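NADP-dependent alcohol dehydrogenase (Entamoeba histolytica, PDB 2OUI) catalyses the NADP-dependent interconversion of alcohols with aldehydes or ketones as a zinc-containing tetramer, probably of the medium-chain dehydrogenase family. Local coordinates at residues L71-L75 with A129-L135; K76-K80 with E356-H360; E143-M147 with T316-I320. The protein carries 1 engineered substitution. All blocks are in the same frame, centred on the assembly; numbering follows the deposited sequence.

Contact 1 (L71-L75 with A129-L135); sequences LVKRL and ADANLAL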
loop_
_atom_site.group_PDB
_atom_site.type_symbol
_atom_site.label_atom_id
_atom_site.label_comp_id
_atom_site.label_asym_id
_atom_site.label_seq_id
_atom_site.Cartn_x
_atom_site.Cartn_y
_atom_site.Cartn_z
ATOM N N LEU A 71 -11.584 -16.146 -31.714
ATOM C CA LEU A 71 -12.177 -15.811 -30.417
ATOM C C LEU A 71 -11.960 -14.358 -30.009
ATOM O O LEU A 71 -12.179 -13.991 -28.841
ATOM C CB LEU A 71 -11.637 -16.742 -29.331
ATOM C CG LEU A 71 -12.043 -18.213 -29.408
ATOM C CD1 LEU A 71 -11.418 -18.919 -28.225
ATOM C CD2 LEU A 71 -13.573 -18.365 -29.428
ATOM N N VAL A 72 -11.526 -13.538 -30.968
ATOM C CA VAL A 72 -11.303 -12.113 -30.731
ATOM C C VAL A 72 -12.663 -11.434 -30.791
ATOM O O VAL A 72 -13.381 -11.598 -31.772
ATOM C CB VAL A 72 -10.294 -11.520 -31.751
ATOM C CG1 VAL A 72 -10.272 -10.010 -31.659
ATOM C CG2 VAL A 72 -8.857 -12.068 -31.481
ATOM N N LYS A 73 -13.013 -10.683 -29.744
ATOM C CA LYS A 73 -14.358 -10.098 -29.612
ATOM C C LYS A 73 -14.401 -8.570 -29.685
ATOM O O LYS A 73 -15.458 -8.008 -29.965
ATOM C CB LYS A 73 -15.002 -10.523 -28.278
ATOM C CG LYS A 73 -15.284 -12.004 -28.149
ATOM C CD LYS A 73 -15.475 -12.381 -26.685
ATOM C CE LYS A 73 -15.850 -13.849 -26.545
ATOM N NZ LYS A 73 -16.080 -14.216 -25.111
ATOM N N ARG A 74 -13.271 -7.906 -29.413
ATOM C CA ARG A 74 -13.275 -6.462 -29.210
ATOM C C ARG A 74 -12.707 -5.724 -30.426
ATOM O O ARG A 74 -12.809 -4.485 -30.529
ATOM C CB ARG A 74 -12.466 -6.085 -27.955
ATOM C CG ARG A 74 -12.929 -6.726 -26.647
ATOM C CD ARG A 74 -12.136 -6.155 -25.457
ATOM N NE ARG A 74 -12.440 -4.748 -25.240
ATOM C CZ ARG A 74 -13.445 -4.299 -24.488
ATOM N NH1 ARG A 74 -14.244 -5.147 -23.853
ATOM N NH2 ARG A 74 -13.642 -2.993 -24.354
ATOM N N LEU A 75 -12.110 -6.482 -31.337
ATOM C CA LEU A 75 -11.332 -5.900 -32.429
ATOM C C LEU A 75 -11.776 -6.452 -33.746
ATOM O O LEU A 75 -12.232 -7.592 -33.835
ATOM C CB LEU A 75 -9.856 -6.246 -32.258
ATOM C CG LEU A 75 -9.233 -5.735 -30.964
ATOM C CD1 LEU A 75 -7.913 -6.472 -30.745
ATOM C CD2 LEU A 75 -9.039 -4.207 -31.028
ATOM N N ALA A 129 -4.953 -10.517 -28.056
ATOM C CA ALA A 129 -5.175 -9.204 -28.660
ATOM C C ALA A 129 -6.283 -8.351 -27.999
ATOM O O ALA A 129 -6.143 -7.131 -27.912
ATOM C CB ALA A 129 -5.450 -9.357 -30.162
ATOM N N ASP A 130 -7.378 -8.964 -27.562
ATOM C CA ASP A 130 -8.427 -8.204 -26.886
ATOM C C ASP A 130 -7.878 -7.551 -25.640
ATOM O O ASP A 130 -8.252 -6.433 -25.299
ATOM C CB ASP A 130 -9.607 -9.111 -26.476
ATOM C CG ASP A 130 -10.596 -9.332 -27.611
ATOM O OD1 ASP A 130 -10.524 -8.600 -28.624
ATOM O OD2 ASP A 130 -11.453 -10.243 -27.486
ATOM N N ALA A 131 -6.983 -8.259 -24.946
ATOM C CA ALA A 131 -6.464 -7.780 -23.676
ATOM C C ALA A 131 -5.322 -6.782 -23.913
ATOM O O ALA A 131 -5.111 -5.880 -23.115
ATOM C CB ALA A 131 -5.955 -8.950 -22.863
ATOM N N ASN A 132 -4.594 -6.944 -25.017
ATOM C CA ASN A 132 -3.357 -6.221 -25.231
ATOM C C ASN A 132 -3.354 -5.059 -26.231
ATOM O O ASN A 132 -2.347 -4.382 -26.344
ATOM C CB ASN A 132 -2.234 -7.208 -25.577
ATOM C CG ASN A 132 -1.792 -7.984 -24.370
ATOM O OD1 ASN A 132 -1.752 -7.430 -23.278
ATOM N ND2 ASN A 132 -1.499 -9.273 -24.543
ATOM N N LEU A 133 -4.458 -4.827 -26.946
ATOM C CA LEU A 133 -4.512 -3.710 -27.904
ATOM C C LEU A 133 -5.605 -2.681 -27.543
ATOM O O LEU A 133 -6.758 -3.055 -27.310
ATOM C CB LEU A 133 -4.766 -4.249 -29.316
ATOM C CG LEU A 133 -3.601 -5.084 -29.887
ATOM C CD1 LEU A 133 -3.988 -5.684 -31.227
ATOM C CD2 LEU A 133 -2.311 -4.269 -29.987
ATOM N N ALA A 134 -5.218 -1.403 -27.486
ATOM C CA ALA A 134 -6.159 -0.313 -27.220
ATOM C C ALA A 134 -6.525 0.283 -28.556
ATOM O O ALA A 134 -5.658 0.461 -29.414
ATOM C CB ALA A 134 -5.501 0.761 -26.336
ATOM N N LEU A 135 -7.794 0.606 -28.749
ATOM C CA LEU A 135 -8.157 1.380 -29.943
ATOM C C LEU A 135 -7.521 2.778 -29.927
ATOM O O LEU A 135 -7.472 3.415 -28.878
ATOM C CB LEU A 135 -9.690 1.475 -30.087
ATOM C CG LEU A 135 -10.452 0.165 -30.386
ATOM C CD1 LEU A 135 -11.955 0.443 -30.436
ATOM C CD2 LEU A 135 -9.971 -0.536 -31.675
HETATM O O HOH W 1 -10.327 -12.825 -27.030
#
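The carboxylate of Asp-130 receives two backbone amides of the 71-75 loop: Lys-73 N donates to Asp-130 OD2 at 2.8 Å, nearly straight at 167°, and Arg-74 N donates to Asp-130 OD1 at 2.9 Å. Both oxygens are thus used on consecutive NH groups. Water 1 adds a third link by donating to Leu-71 O (2.8 Å) and to Asp-130 OD2 (2.9 Å). The setting is the GroES-like domain, where 71-75 lies in the connection from strand 61-68 to strand 80-83, and the short helix 129-132 runs into strand 134-135, itself antiparallel to 80-83. Apolar packing centres on the buried Leu-75. Its CD1 meets Ala-129 CB at 3.8 Å and Leu-133 CD1 at 4.0 Å; its CD2 touches Leu-135 CD2 at 3.8 Å. Leu-75 and Leu-133 both also pack on Val-81. At the subunit boundary, Ala-131 O accepts a hydrogen bond from Gln-96 of the second subunit, and Leu-71 packs on that subunit's Pro-24.

Contact 2 (K76-K80 with E356-H360); sequences KVGDK and EDTLH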
loop_
_atom_site.group_PDB
_atom_site.type_symbol
_atom_site.label_atom_id
_atom_site.label_comp_id
_atom_site.label_asym_id
_atom_site.label_seq_id
_atom_site.Cartn_x
_atom_site.Cartn_y
_atom_site.Cartn_z
ATOM N N LYS A 76 -11.625 -5.654 -34.787
ATOM C CA LYS A 76 -11.917 -6.157 -36.114
ATOM C C LYS A 76 -10.851 -5.712 -37.121
ATOM O O LYS A 76 -10.150 -4.713 -36.897
ATOM C CB LYS A 76 -13.332 -5.741 -36.540
ATOM C CG LYS A 76 -13.596 -4.253 -36.486
ATOM C CD LYS A 76 -15.101 -3.936 -36.608
ATOM C CE LYS A 76 -15.345 -2.462 -37.009
ATOM N NZ LYS A 76 -14.836 -1.463 -36.006
ATOM N N VAL A 77 -10.717 -6.469 -38.203
ATOM C CA VAL A 77 -9.823 -6.101 -39.301
ATOM C C VAL A 77 -10.101 -4.648 -39.717
ATOM O O VAL A 77 -11.266 -4.260 -39.907
ATOM C CB VAL A 77 -9.988 -7.045 -40.505
ATOM C CG1 VAL A 77 -9.255 -6.507 -41.748
ATOM C CG2 VAL A 77 -9.498 -8.447 -40.150
ATOM N N GLY A 78 -9.040 -3.849 -39.868
ATOM C CA GLY A 78 -9.203 -2.426 -40.176
ATOM C C GLY A 78 -9.048 -1.476 -38.989
ATOM O O GLY A 78 -8.695 -0.303 -39.177
ATOM N N ASP A 79 -9.292 -1.964 -37.770
ATOM C CA ASP A 79 -9.165 -1.141 -36.564
ATOM C C ASP A 79 -7.742 -0.621 -36.351
ATOM O O ASP A 79 -6.779 -1.345 -36.569
ATOM C CB ASP A 79 -9.539 -1.923 -35.300
ATOM C CG ASP A 79 -11.042 -2.087 -35.119
ATOM O OD1 ASP A 79 -11.834 -1.417 -35.823
ATOM O OD2 ASP A 79 -11.433 -2.902 -34.254
ATOM N N LYS A 80 -7.633 0.624 -35.906
ATOM C CA LYS A 80 -6.342 1.241 -35.658
ATOM C C LYS A 80 -6.084 1.184 -34.153
ATOM O O LYS A 80 -6.967 1.487 -33.350
ATOM C CB LYS A 80 -6.311 2.665 -36.212
ATOM C CG LYS A 80 -6.485 2.678 -37.737
ATOM C CD LYS A 80 -6.387 4.066 -38.337
ATOM C CE LYS A 80 -6.767 3.985 -39.816
ATOM N NZ LYS A 80 -6.944 5.317 -40.444
ATOM N N GLU A 356 -5.477 2.275 -46.208
ATOM C CA GLU A 356 -5.331 2.654 -44.800
ATOM C C GLU A 356 -6.667 3.099 -44.201
ATOM O O GLU A 356 -6.952 2.837 -43.027
ATOM C CB GLU A 356 -4.295 3.774 -44.665
ATOM C CG GLU A 356 -3.921 4.149 -43.256
ATOM C CD GLU A 356 -2.879 5.247 -43.229
ATOM O OE1 GLU A 356 -2.241 5.501 -44.279
ATOM O OE2 GLU A 356 -2.699 5.858 -42.159
ATOM N N ASP A 357 -7.484 3.769 -45.018
ATOM C CA ASP A 357 -8.760 4.299 -44.532
ATOM C C ASP A 357 -9.962 3.437 -44.950
ATOM O O ASP A 357 -11.086 3.693 -44.522
ATOM C CB ASP A 357 -8.951 5.770 -44.939
ATOM C CG ASP A 357 -7.962 6.724 -44.232
ATOM O OD1 ASP A 357 -7.439 6.415 -43.124
ATOM O OD2 ASP A 357 -7.702 7.804 -44.800
ATOM N N THR A 358 -9.719 2.406 -45.763
ATOM C CA THR A 358 -10.799 1.532 -46.242
ATOM C C THR A 358 -10.748 0.062 -45.754
ATOM O O THR A 358 -11.761 -0.643 -45.799
ATOM C CB THR A 358 -10.931 1.589 -47.780
ATOM O OG1 THR A 358 -9.686 1.225 -48.388
ATOM C CG2 THR A 358 -11.318 2.986 -48.220
ATOM N N LEU A 359 -9.591 -0.400 -45.269
ATOM C CA LEU A 359 -9.448 -1.814 -44.905
ATOM C C LEU A 359 -10.561 -2.255 -43.966
ATOM O O LEU A 359 -10.895 -1.552 -43.011
ATOM C CB LEU A 359 -8.091 -2.083 -44.243
ATOM C CG LEU A 359 -7.738 -3.529 -43.893
ATOM C CD1 LEU A 359 -7.558 -4.362 -45.148
ATOM C CD2 LEU A 359 -6.454 -3.518 -43.117
ATOM N N HIS A 360 -11.136 -3.411 -44.265
ATOM C CA HIS A 360 -12.183 -4.012 -43.437
ATOM C C HIS A 360 -12.250 -5.511 -43.742
ATOM O O HIS A 360 -12.811 -6.302 -42.970
ATOM C CB HIS A 360 -13.542 -3.330 -43.682
ATOM C CG HIS A 360 -14.107 -3.574 -45.048
ATOM N ND1 HIS A 360 -15.114 -4.484 -45.286
ATOM C CD2 HIS A 360 -13.801 -3.032 -46.253
ATOM C CE1 HIS A 360 -15.401 -4.501 -46.577
ATOM N NE2 HIS A 360 -14.624 -3.624 -47.183
ATOM O OXT HIS A 360 -11.729 -5.965 -44.769
HETATM O O HOH W 2 -13.509 -5.584 -40.505
HETATM O O HOH W 3 -4.141 6.339 -39.875
#
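Lys-80 reaches the C-terminal tail with chi2 to chi4 all t, an extended form placing NZ 2.9 Å from Asp-357 OD1 in a salt bridge. The same NZ is 3.0 Å from water 3, which donates to Glu-356 OE2 (2.7 Å); that carboxylate is chiefly engaged by Arg-350. Lys-76, with chi1 p and chi4 m, folds back within its own segment, bringing NZ to 3.0 Å from Asp-79 OD1, while Lys-76 N donates to Asp-79 OD2 at 2.8 Å. These bonds brace a type II beta turn closed by Asp-79 N to Lys-76 O (3.0 Å), leading into strand 80-83 of the GroES-like fold. Gly-78 takes the third position with phi 101°; a CB there would jam against Val-77 O and clash with Leu-359 O, which receives a CA-H...O contact from Gly-78 CA (3.4 Å). Val-77 packs CG1 on Leu-359 CG at 4.0 Å. Water 2 donates to Val-77 O and to O of the terminal His-360 carboxylate, each at 2.7 Å.

Contact 3 (E143-M147 with T316-I320); sequences EDAVM and TSKLI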
loop_
_atom_site.group_PDB
_atom_site.type_symbol
_atom_site.label_atom_id
_atom_site.label_comp_id
_atom_site.label_asym_id
_atom_site.label_seq_id
_atom_site.Cartn_x
_atom_site.Cartn_y
_atom_site.Cartn_z
ATOM N N GLU A 143 1.604 9.558 -34.515
ATOM C CA GLU A 143 2.973 9.835 -34.085
ATOM C C GLU A 143 3.021 10.191 -32.603
ATOM O O GLU A 143 3.939 9.774 -31.881
ATOM C CB GLU A 143 3.586 10.954 -34.930
ATOM C CG GLU A 143 3.702 10.603 -36.402
ATOM C CD GLU A 143 2.505 11.055 -37.271
ATOM O OE1 GLU A 143 1.358 11.165 -36.761
ATOM O OE2 GLU A 143 2.725 11.276 -38.490
ATOM N N ASP A 144 2.020 10.923 -32.123
ATOM C CA ASP A 144 1.942 11.201 -30.681
ATOM C C ASP A 144 1.580 9.947 -29.886
ATOM O O ASP A 144 2.066 9.736 -28.766
ATOM C CB ASP A 144 0.921 12.308 -30.391
ATOM C CG ASP A 144 1.362 13.671 -30.901
ATOM O OD1 ASP A 144 2.515 13.809 -31.384
ATOM O OD2 ASP A 144 0.535 14.611 -30.814
ATOM N N ALA A 145 0.712 9.111 -30.456
ATOM C CA ALA A 145 0.273 7.903 -29.751
ATOM C C ALA A 145 1.375 6.852 -29.614
ATOM O O ALA A 145 1.353 6.066 -28.658
ATOM C CB ALA A 145 -0.946 7.302 -30.435
ATOM N N VAL A 146 2.317 6.807 -30.567
ATOM C CA VAL A 146 3.379 5.787 -30.512
ATOM C C VAL A 146 4.312 6.000 -29.307
ATOM O O VAL A 146 5.009 5.067 -28.852
ATOM C CB VAL A 146 4.165 5.650 -31.842
ATOM C CG1 VAL A 146 5.089 6.841 -32.069
ATOM C CG2 VAL A 146 4.923 4.331 -31.858
ATOM N N MET A 147 4.302 7.225 -28.776
ATOM C CA MET A 147 5.057 7.525 -27.545
ATOM C C MET A 147 4.453 6.870 -26.315
ATOM O O MET A 147 5.141 6.711 -25.304
ATOM C CB MET A 147 5.136 9.039 -27.318
ATOM C CG MET A 147 5.817 9.825 -28.444
ATOM S SD MET A 147 7.548 9.394 -28.703
ATOM C CE MET A 147 7.473 8.333 -30.128
ATOM N N THR A 316 2.845 14.703 -25.932
ATOM C CA THR A 316 3.986 13.837 -26.239
ATOM C C THR A 316 4.712 14.281 -27.513
ATOM O O THR A 316 5.746 13.711 -27.865
ATOM C CB THR A 316 3.558 12.362 -26.429
ATOM O OG1 THR A 316 2.637 12.264 -27.517
ATOM C CG2 THR A 316 2.899 11.814 -25.194
ATOM N N SER A 317 4.156 15.268 -28.216
ATOM C CA SER A 317 4.777 15.729 -29.462
ATOM C C SER A 317 6.159 16.340 -29.237
ATOM O O SER A 317 7.002 16.282 -30.132
ATOM C CB SER A 317 3.875 16.711 -30.214
ATOM O OG SER A 317 3.837 17.972 -29.553
ATOM N N LYS A 318 6.395 16.916 -28.052
ATOM C CA LYS A 318 7.697 17.527 -27.719
ATOM C C LYS A 318 8.842 16.515 -27.742
ATOM O O LYS A 318 10.002 16.905 -27.761
ATOM C CB LYS A 318 7.673 18.154 -26.325
ATOM C CG LYS A 318 6.757 19.350 -26.153
ATOM C CD LYS A 318 6.832 19.752 -24.656
ATOM C CE LYS A 318 5.503 20.195 -24.073
ATOM N NZ LYS A 318 5.161 21.543 -24.601
ATOM N N LEU A 319 8.515 15.222 -27.684
ATOM C CA LEU A 319 9.519 14.164 -27.717
ATOM C C LEU A 319 10.038 13.901 -29.120
ATOM O O LEU A 319 11.096 13.315 -29.288
ATOM C CB LEU A 319 8.940 12.845 -27.184
ATOM C CG LEU A 319 8.496 12.809 -25.721
ATOM C CD1 LEU A 319 7.848 11.455 -25.372
ATOM C CD2 LEU A 319 9.688 13.081 -24.816
ATOM N N ILE A 320 9.267 14.296 -30.123
ATOM C CA ILE A 320 9.561 13.907 -31.509
ATOM C C ILE A 320 10.497 14.921 -32.156
ATOM O O ILE A 320 10.121 16.081 -32.410
ATOM C CB ILE A 320 8.271 13.794 -32.331
ATOM C CG1 ILE A 320 7.320 12.754 -31.719
ATOM C CG2 ILE A 320 8.588 13.440 -33.812
ATOM C CD1 ILE A 320 5.916 12.787 -32.325
HETATM O O HOH W 4 0.511 15.055 -27.886
#
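This is a partly buried packing contact, held by one direct hydrogen bond, between helix 142-145 and the 3-10 turn that precedes strand 320-325. By analogy with other medium-chain alcohol dehydrogenases, it lies where the chain returns from the Rossmann-type coenzyme domain to the catalytic domain. The backbones come closest at Asp-144 and Ser-317, whose CA atoms are 5.5 Å apart. There Thr-316 OG1 donates to Asp-144 O at 2.9 Å; chi1 near +60° presents the hydroxyl to that carbonyl. The carboxylate of Asp-144 leans over the turn, with OD1 3.4 Å from Ser-317 CB and 3.7 Å from Ile-320 CD1. Ser-317 OG itself is hydrogen-bonded to Asp-315. Water 4 joins the two segments, accepting from Thr-316 N at 3.1 Å and donating weakly to Asp-144 OD2 at 3.0 Å.

Van der Waals packing makes up the remainder. Ile-320 CD1 rests 3.9 Å from Glu-143 CB and 3.6 Å from Glu-143 O. Met-147 CB meets Thr-316 CB at 3.8 Å, and Met-147 SD reaches Leu-319 CD1 at 3.9 Å; Leu-319 also touches Leu-180 and Met-181 on helix 177-188. The Met-147 side chain is about 10 Å from the zinc, bound by Cys-37, His-59 and Asp-150, near the metal without being a ligand. No salt bridge links the segments: the direct bond uses the main-chain carbonyl of Asp-144, and the carboxylate takes part through van der Waals contact and a weak hydrogen bond from water 4. The direct link therefore does not depend on that charge: the join rests mainly on one hydroxyl-to-carbonyl bond and close packing.

From the N terminus, strand 61-68 leads into 71-75 and then directly into 76-80, so contacts 1 and 2 begin on one loop. Contact 1 closes first, at 129-135, within the GroES-like domain. Contact 3 then opens in series and closes at 316-320, enclosing the Rossmann-type sheet; it joins helix 142-145 to the segment entering strand 320-325, which pairs with 346-350, and is nested inside contact 2. That loop closes last, tying the C-terminal tail after strand 346-350 to the loop before strand 80-83, so contacts 1 and 2 cross. These two also touch, Leu-135 CD2 lying 3.8 Å from Asp-79 OD2, whereas contact 3 stays about 8 Å, nearest atoms, from each.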